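Local coordinates for protein telomerase reverse transcriptase (Candida albicans SC5314, PDB 6ZDQ) that probably extends chromosome ends as the catalytic reverse transcriptase of telomerase, copying a template within the enzyme's RNA into telomeric repeats, at residues Arg572-Leu577 with Arg617-Lys622; Tyr580-Tyr585 with Ile638-Asp643; Pro348-Lys353 with Asp467-Ala472. One frame throughout, in Å; residues are numbered along the deposited sequence.

How the interactions relate
Interaction 3 comes first along the chain and closes before the other two open. It lies in the reverse transcriptase domain, about 46 Å from interaction 1 and 43 Å from interaction 2, measured between centres. Interactions 1 and 2 are about 11 Å apart between centres and touch each other. Both use helix 574-588, which meets helix 602-626 in interaction 1 and helix 634-656 in interaction 2, so their segments alternate in sequence. The C-terminal pair thus holds together one helical bundle, the thumb-like extension of telomerase, beside the bound RNA, whereas interaction 3 joins two helices of the polymerase domain, its nearest atom about 30 Å from the bound RNA.

Interaction 1. Residues Arg572-Leu577 with Arg617-Lys622; sequences RTFKTL and REFKTK. With nucleotides of chain B.
The Phe574 ring offers its edge to Phe619: CE1 of Phe619 lies in the plane of that ring, 3.9 Å from Phe574 CD1, and the two side chains cross at about a right angle. Phe619 stacks on Phe637, while Phe574 meets Phe632 edge-to-face. The third flat group, the Arg572 guanidinium, has the O2' of C35 of chain B in plane at its edge, where NH1 donates a nearly straight hydrogen bond to it (3.1 Å, 164°); NH2 forms a salt bridge with Asp126, so one group joins RNA and protein.

Leu577 fills the middle. Its CD2 comes 3.5 Å from CD1 of Phe619, obliquely, and equally close to CD of Lys622 (3.5 Å). With CG anti to the backbone N (chi1 -169°) and an extended chain beyond, Lys622 reaches Leu577 tip to tip, which carries its NZ to within 3.2 Å of Leu577 CB and 3.5 Å of Arg572 N. Thr573 occupies the N-cap position of helix 574-588, and its OG1 shares a 2.6 Å hydrogen bond with OG1 of Thr576.

The start of helix 574-588 is thereby packed against the later part of helix 602-626, where Ile626 also touches Phe574 and Leu577, while Asp126 on helix 124-127 ties this corner of the thumb-like bundle to the RNA-binding domain.

Interaction 2. Residues Tyr580-Tyr585 with Ile638-Asp643; sequences YLKTFY and IKFLYD. With nucleotides of chain B.
Two nearly parallel helices of the C-terminal helical bundle, the thumb-like extension of telomerase, are joined here by a three-residue salt-bridge network and an aromatic edge. The short segments run only 8° apart with axes 10.6 Å from each other, and the closest CA atoms, those of Lys582 and Phe640, are separated by 7.0 Å.

The apolar part is carried by Phe640. Its CG is anti to the backbone N (chi1 156°), which sends the ring edge-on against helix 574-588: CA of Lys582 lies in the ring plane, and CE1 of Phe640 comes 3.6 Å from CB of Lys582. The ring tip extends to Leu581, whose CB is 4.3 Å from CZ of Phe640. Leu581 in turn leans on Val615 and Phe619 of helix 602-626, and Phe640 meets the ring of Phe637, so the edge contact belongs to a larger hydrophobic layer between three helices.

The ionic part lies at the less buried margin. Lys582 is extended along its whole length, with all four torsions close to 180°, and so reaches across to the other helix. Lys639 instead bends at chi3 and chi4, folding back to a residue one turn further along its own helix. Both ammonium groups converge on Asp643, and NZ of Lys582 lies 4.5 Å from NZ of Lys639; the carboxylate between them would offset their mutual repulsion and probably stays ionised. The phosphate of U46 of chain B is near this cluster, consistent with a favourable electrostatic setting for RNA.

A single oxygen does the bridging: Asp643 OD2 receives Lys639 NZ on its syn lone pair at 3.0 Å and Lys582 NZ from above the carboxylate plane, also at 3.0 Å.

Interaction 3. Residues Pro348-Lys353 with Asp467-Ala472; sequences PVLMKK and DILYSA
Leu469 is the centre of this contact, a side chain laid into helix 347-356 among Val349, Leu350 and Lys353. Its CG stands anti to the backbone N (chi1 -179°), and from there the CD1 branch reaches CG1 of Val349 at 3.9 Å, the two side chains crossing at about a right angle. CD1 of Leu469 also lies 4.0 Å from CA of Leu350 and 4.1 Å from CG of Lys353. Leu350 crosses Leu469 obliquely, setting its CD1 3.9 Å from CB of Leu469.

Lys353 adds a second patch of packing. A bend at chi2 (-57°) turns its aliphatic stem along the partner helix, so that CD of Lys353 rests 4.0 Å from CB of Ala472.

The backbone geometry limits the contact to a few residues: the two helix segments cross almost perpendicularly, at 88°, with their axes 9.5 Å apart. Contact is therefore concentrated around one crossing point, where the CA atoms of Leu350 and Leu469 approach to 5.8 Å.

Farther out, Leu350 packs on Ile432 of helix 421-434, and Ile468 leans on Leu286 and Leu290 of helix 263-296. Asp467 forms a salt bridge with Arg492 of strand 489-492, which anchors helix 460-477 to the antiparallel sheet of the reverse transcriptase domain.

Chemically the junction is apolar: methyls and methylenes meet, and cohesion comes from shape and burial. The charge of Lys353 is carried past this core to Glu356 and Asp476, with which NZ makes only long, weak ion pairs, so electrostatics probably contribute little.

Interaction 1. Residues Arg572-Leu577 with Arg617-Lys622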
loop_
_atom_site.group_PDB
_atom_site.type_symbol
_atom_site.label_atom_id
_atom_site.label_comp_id
_atom_site.label_asym_id
_atom_site.label_seq_id
_atom_site.Cartn_x
_atom_site.Cartn_y
_atom_site.Cartn_z
ATOM N N ARG A 572 -14.302 12.651 4.888
ATOM C CA ARG A 572 -15.091 13.196 5.986
ATOM C C ARG A 572 -16.345 13.918 5.507
ATOM O O ARG A 572 -17.045 14.521 6.331
ATOM C CB ARG A 572 -14.234 14.139 6.838
ATOM C CG ARG A 572 -13.533 15.227 6.050
ATOM C CD ARG A 572 -12.532 15.969 6.917
ATOM N NE ARG A 572 -13.130 16.421 8.170
ATOM C CZ ARG A 572 -13.766 17.577 8.320
ATOM N NH1 ARG A 572 -13.889 18.407 7.294
ATOM N NH2 ARG A 572 -14.279 17.905 9.496
ATOM N N THR A 573 -16.652 13.882 4.212
ATOM C CA THR A 573 -17.840 14.513 3.660
ATOM C C THR A 573 -18.626 13.483 2.864
ATOM O O THR A 573 -18.058 12.535 2.318
ATOM C CB THR A 573 -17.490 15.706 2.754
ATOM O OG1 THR A 573 -16.790 15.240 1.593
ATOM C CG2 THR A 573 -16.619 16.708 3.497
ATOM N N PHE A 574 -19.949 13.669 2.819
ATOM C CA PHE A 574 -20.798 12.749 2.068
ATOM C C PHE A 574 -20.417 12.715 0.593
ATOM O O PHE A 574 -20.462 11.655 -0.042
ATOM C CB PHE A 574 -22.269 13.135 2.229
ATOM C CG PHE A 574 -22.825 12.853 3.596
ATOM C CD1 PHE A 574 -23.136 11.557 3.976
ATOM C CD2 PHE A 574 -23.051 13.882 4.494
ATOM C CE1 PHE A 574 -23.653 11.295 5.230
ATOM C CE2 PHE A 574 -23.570 13.626 5.748
ATOM C CZ PHE A 574 -23.871 12.330 6.116
ATOM N N LYS A 575 -20.047 13.867 0.028
ATOM C CA LYS A 575 -19.661 13.913 -1.379
ATOM C C LYS A 575 -18.439 13.043 -1.644
ATOM O O LYS A 575 -18.441 12.210 -2.556
ATOM C CB LYS A 575 -19.399 15.358 -1.805
ATOM C CG LYS A 575 -20.645 16.224 -1.863
ATOM C CD LYS A 575 -20.313 17.630 -2.332
ATOM C CE LYS A 575 -21.568 18.474 -2.466
ATOM N NZ LYS A 575 -21.257 19.882 -2.842
ATOM N N THR A 576 -17.380 13.222 -0.850
ATOM C CA THR A 576 -16.170 12.433 -1.052
ATOM C C THR A 576 -16.377 10.970 -0.683
ATOM O O THR A 576 -15.744 10.088 -1.276
ATOM C CB THR A 576 -15.013 13.027 -0.247
ATOM O OG1 THR A 576 -15.392 13.134 1.131
ATOM C CG2 THR A 576 -14.649 14.407 -0.779
ATOM N N LEU A 577 -17.240 10.691 0.297
ATOM C CA LEU A 577 -17.502 9.307 0.683
ATOM C C LEU A 577 -18.177 8.533 -0.443
ATOM O O LEU A 577 -17.712 7.456 -0.830
ATOM C CB LEU A 577 -18.360 9.265 1.948
ATOM C CG LEU A 577 -18.850 7.877 2.375
ATOM C CD1 LEU A 577 -17.687 6.913 2.571
ATOM C CD2 LEU A 577 -19.695 7.973 3.636
ATOM N N ARG A 617 -23.332 -0.914 4.081
ATOM C CA ARG A 617 -23.192 -0.779 5.528
ATOM C C ARG A 617 -21.961 0.035 5.900
ATOM O O ARG A 617 -21.936 0.658 6.968
ATOM C CB ARG A 617 -23.151 -2.157 6.189
ATOM C CG ARG A 617 -21.951 -3.001 5.817
ATOM C CD ARG A 617 -22.168 -4.447 6.223
ATOM N NE ARG A 617 -23.487 -4.929 5.821
ATOM C CZ ARG A 617 -23.861 -6.204 5.863
ATOM N NH1 ARG A 617 -23.012 -7.133 6.282
ATOM N NH2 ARG A 617 -25.082 -6.554 5.480
ATOM N N GLU A 618 -20.943 0.059 5.036
ATOM C CA GLU A 618 -19.811 0.953 5.265
ATOM C C GLU A 618 -20.247 2.410 5.189
ATOM O O GLU A 618 -19.743 3.260 5.933
ATOM C CB GLU A 618 -18.700 0.671 4.252
ATOM C CG GLU A 618 -17.488 1.579 4.385
ATOM C CD GLU A 618 -16.775 1.402 5.708
ATOM O OE1 GLU A 618 -16.659 0.249 6.175
ATOM O OE2 GLU A 618 -16.339 2.419 6.288
ATOM N N PHE A 619 -21.188 2.716 4.294
ATOM C CA PHE A 619 -21.757 4.058 4.260
ATOM C C PHE A 619 -22.561 4.345 5.522
ATOM O O PHE A 619 -22.503 5.458 6.059
ATOM C CB PHE A 619 -22.623 4.234 3.011
ATOM C CG PHE A 619 -23.435 5.499 3.011
ATOM C CD1 PHE A 619 -22.838 6.723 2.759
ATOM C CD2 PHE A 619 -24.795 5.463 3.263
ATOM C CE1 PHE A 619 -23.581 7.887 2.764
ATOM C CE2 PHE A 619 -25.544 6.622 3.268
ATOM C CZ PHE A 619 -24.937 7.836 3.018
ATOM N N LYS A 620 -23.325 3.360 6.004
ATOM C CA LYS A 620 -24.113 3.561 7.217
ATOM C C LYS A 620 -23.223 3.797 8.433
ATOM O O LYS A 620 -23.553 4.613 9.301
ATOM C CB LYS A 620 -25.034 2.364 7.455
ATOM C CG LYS A 620 -26.132 2.215 6.421
ATOM C CD LYS A 620 -27.306 1.434 6.985
ATOM C CE LYS A 620 -26.893 0.039 7.418
ATOM N NZ LYS A 620 -26.524 -0.820 6.263
ATOM N N THR A 621 -22.092 3.090 8.513
ATOM C CA THR A 621 -21.212 3.221 9.672
ATOM C C THR A 621 -20.629 4.626 9.764
ATOM O O THR A 621 -20.651 5.255 10.829
ATOM C CB THR A 621 -20.096 2.177 9.601
ATOM O OG1 THR A 621 -20.645 0.870 9.816
ATOM C CG2 THR A 621 -19.029 2.459 10.649
ATOM N N LYS A 622 -20.099 5.135 8.651
ATOM C CA LYS A 622 -19.566 6.490 8.625
ATOM C C LYS A 622 -20.664 7.549 8.680
ATOM O O LYS A 622 -20.381 8.697 9.038
ATOM C CB LYS A 622 -18.702 6.677 7.377
ATOM C CG LYS A 622 -17.883 7.952 7.377
ATOM C CD LYS A 622 -17.162 8.133 6.061
ATOM C CE LYS A 622 -16.907 9.600 5.782
ATOM N NZ LYS A 622 -16.397 9.852 4.411
ATOM P P C B 37 -19.496 19.510 1.580
ATOM O OP1 C B 37 -19.065 18.328 0.793
ATOM O OP2 C B 37 -19.109 20.874 1.131
ATOM O "O5'" C B 37 -21.078 19.459 1.729
ATOM C "C5'" C B 37 -21.911 20.172 0.836
ATOM C "C4'" C B 37 -23.185 20.616 1.503
ATOM O "O4'" C B 37 -22.881 21.449 2.650
ATOM C "C3'" C B 37 -24.088 21.481 0.647
ATOM O "O3'" C B 37 -24.878 20.719 -0.242
ATOM C "C2'" C B 37 -24.893 22.257 1.677
ATOM O "O2'" C B 37 -25.947 21.455 2.192
ATOM C "C1'" C B 37 -23.855 22.464 2.781
ATOM N N1 C B 37 -23.175 23.778 2.698
ATOM C C2 C B 37 -23.880 24.960 2.959
ATOM O O2 C B 37 -25.088 24.907 3.237
ATOM N N3 C B 37 -23.230 26.145 2.891
ATOM C C4 C B 37 -21.931 26.182 2.590
ATOM N N4 C B 37 -21.335 27.376 2.538
ATOM C C5 C B 37 -21.186 24.997 2.329
ATOM C C6 C B 37 -21.841 23.833 2.398
ATOM P P C B 35 -11.353 25.942 6.970
ATOM O OP1 C B 35 -10.215 25.425 6.167
ATOM O OP2 C B 35 -12.047 27.185 6.550
ATOM O "O5'" C B 35 -12.450 24.792 7.081
ATOM C "C5'" C B 35 -12.100 23.494 7.536
ATOM C "C4'" C B 35 -13.317 22.692 7.920
ATOM O "O4'" C B 35 -14.048 23.372 8.975
ATOM C "C3'" C B 35 -14.358 22.489 6.834
ATOM O "O3'" C B 35 -14.014 21.469 5.912
ATOM C "C2'" C B 35 -15.615 22.189 7.639
ATOM O "O2'" C B 35 -15.600 20.851 8.112
ATOM C "C1'" C B 35 -15.434 23.125 8.834
ATOM N N1 C B 35 -16.135 24.414 8.638
ATOM C C2 C B 35 -17.525 24.464 8.802
ATOM O O2 C B 35 -18.136 23.431 9.112
ATOM N N3 C B 35 -18.172 25.638 8.622
ATOM C C4 C B 35 -17.488 26.734 8.290
ATOM N N4 C B 35 -18.166 27.872 8.122
ATOM C C5 C B 35 -16.075 26.713 8.115
ATOM C C6 C B 35 -15.447 25.545 8.297
ATOM P P U B 36 -14.437 21.607 4.367
ATOM O OP1 U B 36 -13.729 20.552 3.598
ATOM O OP2 U B 36 -14.290 23.032 3.978
ATOM O "O5'" U B 36 -15.992 21.268 4.360
ATOM C "C5'" U B 36 -16.475 20.063 4.936
ATOM C "C4'" U B 36 -17.965 20.112 5.149
ATOM O "O4'" U B 36 -18.303 21.160 6.094
ATOM C "C3'" U B 36 -18.794 20.443 3.924
ATOM O "O3'" U B 36 -18.979 19.318 3.085
ATOM C "C2'" U B 36 -20.085 20.988 4.527
ATOM O "O2'" U B 36 -20.930 19.929 4.952
ATOM C "C1'" U B 36 -19.560 21.714 5.767
ATOM N N1 U B 36 -19.398 23.170 5.551
ATOM C C2 U B 36 -20.509 23.966 5.740
ATOM O O2 U B 36 -21.594 23.516 6.065
ATOM N N3 U B 36 -20.305 25.308 5.534
ATOM C C4 U B 36 -19.124 25.921 5.167
ATOM O O4 U B 36 -19.099 27.143 5.018
ATOM C C5 U B 36 -18.019 25.030 4.992
ATOM C C6 U B 36 -18.189 23.717 5.188
#

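Interaction 2. Residues Tyr580-Tyr585 with Ile638-Asp643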
loop_
_atom_site.group_PDB
_atom_site.type_symbol
_atom_site.label_atom_id
_atom_site.label_comp_id
_atom_site.label_asym_id
_atom_site.label_seq_id
_atom_site.Cartn_x
_atom_site.Cartn_y
_atom_site.Cartn_z
ATOM N N TYR A 580 -15.861 7.951 -3.584
ATOM C CA TYR A 580 -14.980 6.792 -3.488
ATOM C C TYR A 580 -15.774 5.491 -3.524
ATOM O O TYR A 580 -15.406 4.552 -4.238
ATOM C CB TYR A 580 -14.132 6.868 -2.220
ATOM C CG TYR A 580 -13.386 5.584 -1.929
ATOM C CD1 TYR A 580 -12.257 5.232 -2.659
ATOM C CD2 TYR A 580 -13.815 4.718 -0.933
ATOM C CE1 TYR A 580 -11.576 4.056 -2.401
ATOM C CE2 TYR A 580 -13.143 3.541 -0.667
ATOM C CZ TYR A 580 -12.023 3.216 -1.403
ATOM O OH TYR A 580 -11.353 2.043 -1.140
ATOM N N LEU A 581 -16.863 5.415 -2.751
ATOM C CA LEU A 581 -17.659 4.190 -2.712
ATOM C C LEU A 581 -18.194 3.831 -4.094
ATOM O O LEU A 581 -18.235 2.653 -4.464
ATOM C CB LEU A 581 -18.810 4.337 -1.714
ATOM C CG LEU A 581 -18.445 4.392 -0.228
ATOM C CD1 LEU A 581 -19.694 4.366 0.642
ATOM C CD2 LEU A 581 -17.504 3.258 0.143
ATOM N N LYS A 582 -18.612 4.836 -4.867
ATOM C CA LYS A 582 -19.044 4.583 -6.238
ATOM C C LYS A 582 -17.898 4.038 -7.080
ATOM O O LYS A 582 -18.029 2.995 -7.730
ATOM C CB LYS A 582 -19.605 5.868 -6.850
ATOM C CG LYS A 582 -20.102 5.726 -8.273
ATOM C CD LYS A 582 -20.644 7.051 -8.777
ATOM C CE LYS A 582 -21.178 6.933 -10.191
ATOM N NZ LYS A 582 -21.768 8.218 -10.655
ATOM N N THR A 583 -16.756 4.732 -7.075
ATOM C CA THR A 583 -15.598 4.264 -7.827
ATOM C C THR A 583 -15.011 2.981 -7.254
ATOM O O THR A 583 -14.272 2.288 -7.959
ATOM C CB THR A 583 -14.518 5.348 -7.873
ATOM O OG1 THR A 583 -14.102 5.671 -6.541
ATOM C CG2 THR A 583 -15.052 6.604 -8.550
ATOM N N PHE A 584 -15.312 2.653 -5.996
ATOM C CA PHE A 584 -14.840 1.396 -5.423
ATOM C C PHE A 584 -15.723 0.230 -5.847
ATOM O O PHE A 584 -15.215 -0.837 -6.205
ATOM C CB PHE A 584 -14.783 1.501 -3.897
ATOM C CG PHE A 584 -14.373 0.228 -3.213
ATOM C CD1 PHE A 584 -13.034 -0.101 -3.079
ATOM C CD2 PHE A 584 -15.325 -0.636 -2.696
ATOM C CE1 PHE A 584 -12.653 -1.271 -2.448
ATOM C CE2 PHE A 584 -14.951 -1.807 -2.066
ATOM C CZ PHE A 584 -13.612 -2.124 -1.941
ATOM N N TYR A 585 -17.044 0.414 -5.795
ATOM C CA TYR A 585 -17.962 -0.638 -6.220
ATOM C C TYR A 585 -17.771 -0.967 -7.695
ATOM O O TYR A 585 -17.621 -2.137 -8.068
ATOM C CB TYR A 585 -19.403 -0.211 -5.940
ATOM C CG TYR A 585 -20.436 -1.241 -6.330
ATOM C CD1 TYR A 585 -20.812 -2.244 -5.445
ATOM C CD2 TYR A 585 -21.042 -1.209 -7.580
ATOM C CE1 TYR A 585 -21.758 -3.189 -5.796
ATOM C CE2 TYR A 585 -21.988 -2.147 -7.940
ATOM C CZ TYR A 585 -22.342 -3.135 -7.046
ATOM O OH TYR A 585 -23.286 -4.072 -7.403
ATOM N N ILE A 638 -29.641 8.737 -3.694
ATOM C CA ILE A 638 -30.482 7.892 -4.536
ATOM C C ILE A 638 -29.916 7.821 -5.948
ATOM O O ILE A 638 -29.953 6.768 -6.598
ATOM C CB ILE A 638 -31.935 8.401 -4.521
ATOM C CG1 ILE A 638 -32.572 8.134 -3.154
ATOM C CG2 ILE A 638 -32.750 7.754 -5.628
ATOM C CD1 ILE A 638 -34.016 8.570 -3.052
ATOM N N LYS A 639 -29.375 8.936 -6.445
ATOM C CA LYS A 639 -28.683 8.905 -7.731
ATOM C C LYS A 639 -27.475 7.979 -7.673
ATOM O O LYS A 639 -27.196 7.248 -8.630
ATOM C CB LYS A 639 -28.261 10.316 -8.140
ATOM C CG LYS A 639 -28.077 10.495 -9.642
ATOM C CD LYS A 639 -27.475 11.851 -9.974
ATOM C CE LYS A 639 -25.961 11.829 -9.853
ATOM N NZ LYS A 639 -25.345 10.928 -10.868
ATOM N N PHE A 640 -26.747 7.996 -6.553
ATOM C CA PHE A 640 -25.626 7.078 -6.379
ATOM C C PHE A 640 -26.096 5.628 -6.388
ATOM O O PHE A 640 -25.473 4.772 -7.027
ATOM C CB PHE A 640 -24.884 7.403 -5.082
ATOM C CG PHE A 640 -24.115 6.245 -4.513
ATOM C CD1 PHE A 640 -22.882 5.890 -5.035
ATOM C CD2 PHE A 640 -24.620 5.517 -3.448
ATOM C CE1 PHE A 640 -22.173 4.825 -4.509
ATOM C CE2 PHE A 640 -23.916 4.453 -2.920
ATOM C CZ PHE A 640 -22.692 4.108 -3.451
ATOM N N LEU A 641 -27.191 5.334 -5.682
ATOM C CA LEU A 641 -27.744 3.982 -5.705
ATOM C C LEU A 641 -28.165 3.586 -7.113
ATOM O O LEU A 641 -27.974 2.437 -7.527
ATOM C CB LEU A 641 -28.931 3.880 -4.747
ATOM C CG LEU A 641 -28.644 3.981 -3.250
ATOM C CD1 LEU A 641 -29.944 3.939 -2.477
ATOM C CD2 LEU A 641 -27.720 2.860 -2.803
ATOM N N TYR A 642 -28.747 4.527 -7.861
ATOM C CA TYR A 642 -29.160 4.245 -9.232
ATOM C C TYR A 642 -27.959 3.986 -10.134
ATOM O O TYR A 642 -28.006 3.101 -10.996
ATOM C CB TYR A 642 -29.997 5.404 -9.772
ATOM C CG TYR A 642 -30.495 5.206 -11.187
ATOM C CD1 TYR A 642 -31.661 4.497 -11.439
ATOM C CD2 TYR A 642 -29.802 5.733 -12.269
ATOM C CE1 TYR A 642 -32.122 4.315 -12.729
ATOM C CE2 TYR A 642 -30.254 5.555 -13.563
ATOM C CZ TYR A 642 -31.415 4.846 -13.788
ATOM O OH TYR A 642 -31.873 4.665 -15.075
ATOM N N ASP A 643 -26.882 4.754 -9.960
ATOM C CA ASP A 643 -25.703 4.578 -10.805
ATOM C C ASP A 643 -25.086 3.198 -10.616
ATOM O O ASP A 643 -24.757 2.514 -11.593
ATOM C CB ASP A 643 -24.677 5.672 -10.511
ATOM C CG ASP A 643 -25.170 7.055 -10.891
ATOM O OD1 ASP A 643 -25.953 7.166 -11.857
ATOM O OD2 ASP A 643 -24.772 8.032 -10.221
ATOM P P U B 46 -25.704 15.041 -13.007
ATOM O OP1 U B 46 -24.700 13.953 -12.887
ATOM O OP2 U B 46 -27.060 14.853 -12.428
ATOM O "O5'" U B 46 -25.080 16.367 -12.384
ATOM C "C5'" U B 46 -23.911 16.320 -11.581
ATOM C "C4'" U B 46 -22.774 17.071 -12.228
ATOM O "O4'" U B 46 -23.296 18.177 -13.012
ATOM C "C3'" U B 46 -21.784 17.724 -11.277
ATOM O "O3'" U B 46 -20.811 16.824 -10.777
ATOM C "C2'" U B 46 -21.200 18.844 -12.125
ATOM O "O2'" U B 46 -20.234 18.334 -13.034
ATOM C "C1'" U B 46 -22.426 19.285 -12.922
ATOM N N1 U B 46 -23.162 20.399 -12.272
ATOM C C2 U B 46 -22.536 21.617 -12.044
ATOM O O2 U B 46 -21.375 21.859 -12.325
ATOM N N3 U B 46 -23.325 22.569 -11.444
ATOM C C4 U B 46 -24.645 22.447 -11.065
ATOM O O4 U B 46 -25.214 23.404 -10.538
ATOM C C5 U B 46 -25.222 21.168 -11.340
ATOM C C6 U B 46 -24.481 20.220 -11.921
#

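Interaction 3. Residues Pro348-Lys353 with Asp467-Ala472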
loop_
_atom_site.group_PDB
_atom_site.type_symbol
_atom_site.label_atom_id
_atom_site.label_comp_id
_atom_site.label_asym_id
_atom_site.label_seq_id
_atom_site.Cartn_x
_atom_site.Cartn_y
_atom_site.Cartn_z
ATOM N N PRO A 348 23.615 -11.181 -14.362
ATOM C CA PRO A 348 24.105 -11.113 -15.750
ATOM C C PRO A 348 23.054 -11.474 -16.785
ATOM O O PRO A 348 23.023 -10.863 -17.861
ATOM C CB PRO A 348 25.276 -12.104 -15.753
ATOM C CG PRO A 348 24.959 -13.059 -14.667
ATOM C CD PRO A 348 24.310 -12.234 -13.598
ATOM N N VAL A 349 22.193 -12.453 -16.497
ATOM C CA VAL A 349 21.149 -12.821 -17.449
ATOM C C VAL A 349 20.138 -11.692 -17.592
ATOM O O VAL A 349 19.624 -11.433 -18.686
ATOM C CB VAL A 349 20.476 -14.139 -17.026
ATOM C CG1 VAL A 349 19.382 -14.517 -18.011
ATOM C CG2 VAL A 349 21.509 -15.248 -16.921
ATOM N N LEU A 350 19.832 -11.004 -16.489
ATOM C CA LEU A 350 18.966 -9.832 -16.566
ATOM C C LEU A 350 19.566 -8.765 -17.472
ATOM O O LEU A 350 18.846 -8.107 -18.233
ATOM C CB LEU A 350 18.717 -9.270 -15.168
ATOM C CG LEU A 350 17.932 -7.961 -15.087
ATOM C CD1 LEU A 350 16.533 -8.139 -15.652
ATOM C CD2 LEU A 350 17.875 -7.455 -13.656
ATOM N N MET A 351 20.887 -8.581 -17.405
ATOM C CA MET A 351 21.540 -7.550 -18.204
ATOM C C MET A 351 21.422 -7.843 -19.697
ATOM O O MET A 351 21.123 -6.943 -20.492
ATOM C CB MET A 351 23.006 -7.414 -17.793
ATOM C CG MET A 351 23.681 -6.169 -18.342
ATOM S SD MET A 351 22.889 -4.650 -17.777
ATOM C CE MET A 351 23.768 -3.428 -18.749
ATOM N N LYS A 352 21.650 -9.097 -20.101
ATOM C CA LYS A 352 21.605 -9.425 -21.524
ATOM C C LYS A 352 20.185 -9.335 -22.072
ATOM O O LYS A 352 19.986 -8.941 -23.227
ATOM C CB LYS A 352 22.206 -10.812 -21.778
ATOM C CG LYS A 352 21.317 -11.986 -21.394
ATOM C CD LYS A 352 21.864 -13.300 -21.931
ATOM C CE LYS A 352 20.954 -14.463 -21.569
ATOM N NZ LYS A 352 21.478 -15.770 -22.050
ATOM N N LYS A 353 19.184 -9.694 -21.262
ATOM C CA LYS A 353 17.801 -9.572 -21.708
ATOM C C LYS A 353 17.398 -8.115 -21.883
ATOM O O LYS A 353 16.558 -7.802 -22.735
ATOM C CB LYS A 353 16.862 -10.273 -20.727
ATOM C CG LYS A 353 17.073 -11.775 -20.641
ATOM C CD LYS A 353 16.927 -12.430 -22.004
ATOM C CE LYS A 353 17.188 -13.925 -21.924
ATOM N NZ LYS A 353 17.093 -14.585 -23.254
ATOM N N ASP A 467 9.998 -8.299 -14.305
ATOM C CA ASP A 467 8.973 -8.537 -15.317
ATOM C C ASP A 467 9.599 -8.928 -16.651
ATOM O O ASP A 467 9.190 -9.914 -17.277
ATOM C CB ASP A 467 8.093 -7.295 -15.473
ATOM C CG ASP A 467 6.718 -7.616 -16.035
ATOM O OD1 ASP A 467 6.572 -8.658 -16.708
ATOM O OD2 ASP A 467 5.782 -6.823 -15.799
ATOM N N ILE A 468 10.590 -8.158 -17.109
ATOM C CA ILE A 468 11.241 -8.453 -18.384
ATOM C C ILE A 468 11.962 -9.794 -18.322
ATOM O O ILE A 468 11.917 -10.585 -19.272
ATOM C CB ILE A 468 12.199 -7.311 -18.774
ATOM C CG1 ILE A 468 11.420 -6.010 -18.972
ATOM C CG2 ILE A 468 12.964 -7.663 -20.039
ATOM C CD1 ILE A 468 12.291 -4.820 -19.298
ATOM N N LEU A 469 12.643 -10.068 -17.208
ATOM C CA LEU A 469 13.412 -11.304 -17.091
ATOM C C LEU A 469 12.502 -12.526 -17.072
ATOM O O LEU A 469 12.718 -13.486 -17.821
ATOM C CB LEU A 469 14.283 -11.263 -15.836
ATOM C CG LEU A 469 15.173 -12.484 -15.599
ATOM C CD1 LEU A 469 16.118 -12.682 -16.772
ATOM C CD2 LEU A 469 15.949 -12.340 -14.301
ATOM N N TYR A 470 11.475 -12.512 -16.219
ATOM C CA TYR A 470 10.602 -13.677 -16.115
ATOM C C TYR A 470 9.741 -13.850 -17.358
ATOM O O TYR A 470 9.444 -14.985 -17.748
ATOM C CB TYR A 470 9.725 -13.575 -14.868
ATOM C CG TYR A 470 10.371 -14.139 -13.622
ATOM C CD1 TYR A 470 11.693 -14.568 -13.634
ATOM C CD2 TYR A 470 9.654 -14.261 -12.439
ATOM C CE1 TYR A 470 12.287 -15.089 -12.499
ATOM C CE2 TYR A 470 10.240 -14.784 -11.299
ATOM C CZ TYR A 470 11.556 -15.195 -11.335
ATOM O OH TYR A 470 12.140 -15.714 -10.203
ATOM N N SER A 471 9.336 -12.750 -17.998
ATOM C CA SER A 471 8.579 -12.877 -19.238
ATOM C C SER A 471 9.458 -13.395 -20.369
ATOM O O SER A 471 8.958 -14.046 -21.292
ATOM C CB SER A 471 7.950 -11.539 -19.620
ATOM O OG SER A 471 6.866 -11.729 -20.511
ATOM N N ALA A 472 10.762 -13.113 -20.317
ATOM C CA ALA A 472 11.687 -13.732 -21.259
ATOM C C ALA A 472 11.915 -15.200 -20.921
ATOM O O ALA A 472 12.078 -16.031 -21.822
ATOM C CB ALA A 472 13.013 -12.971 -21.271
#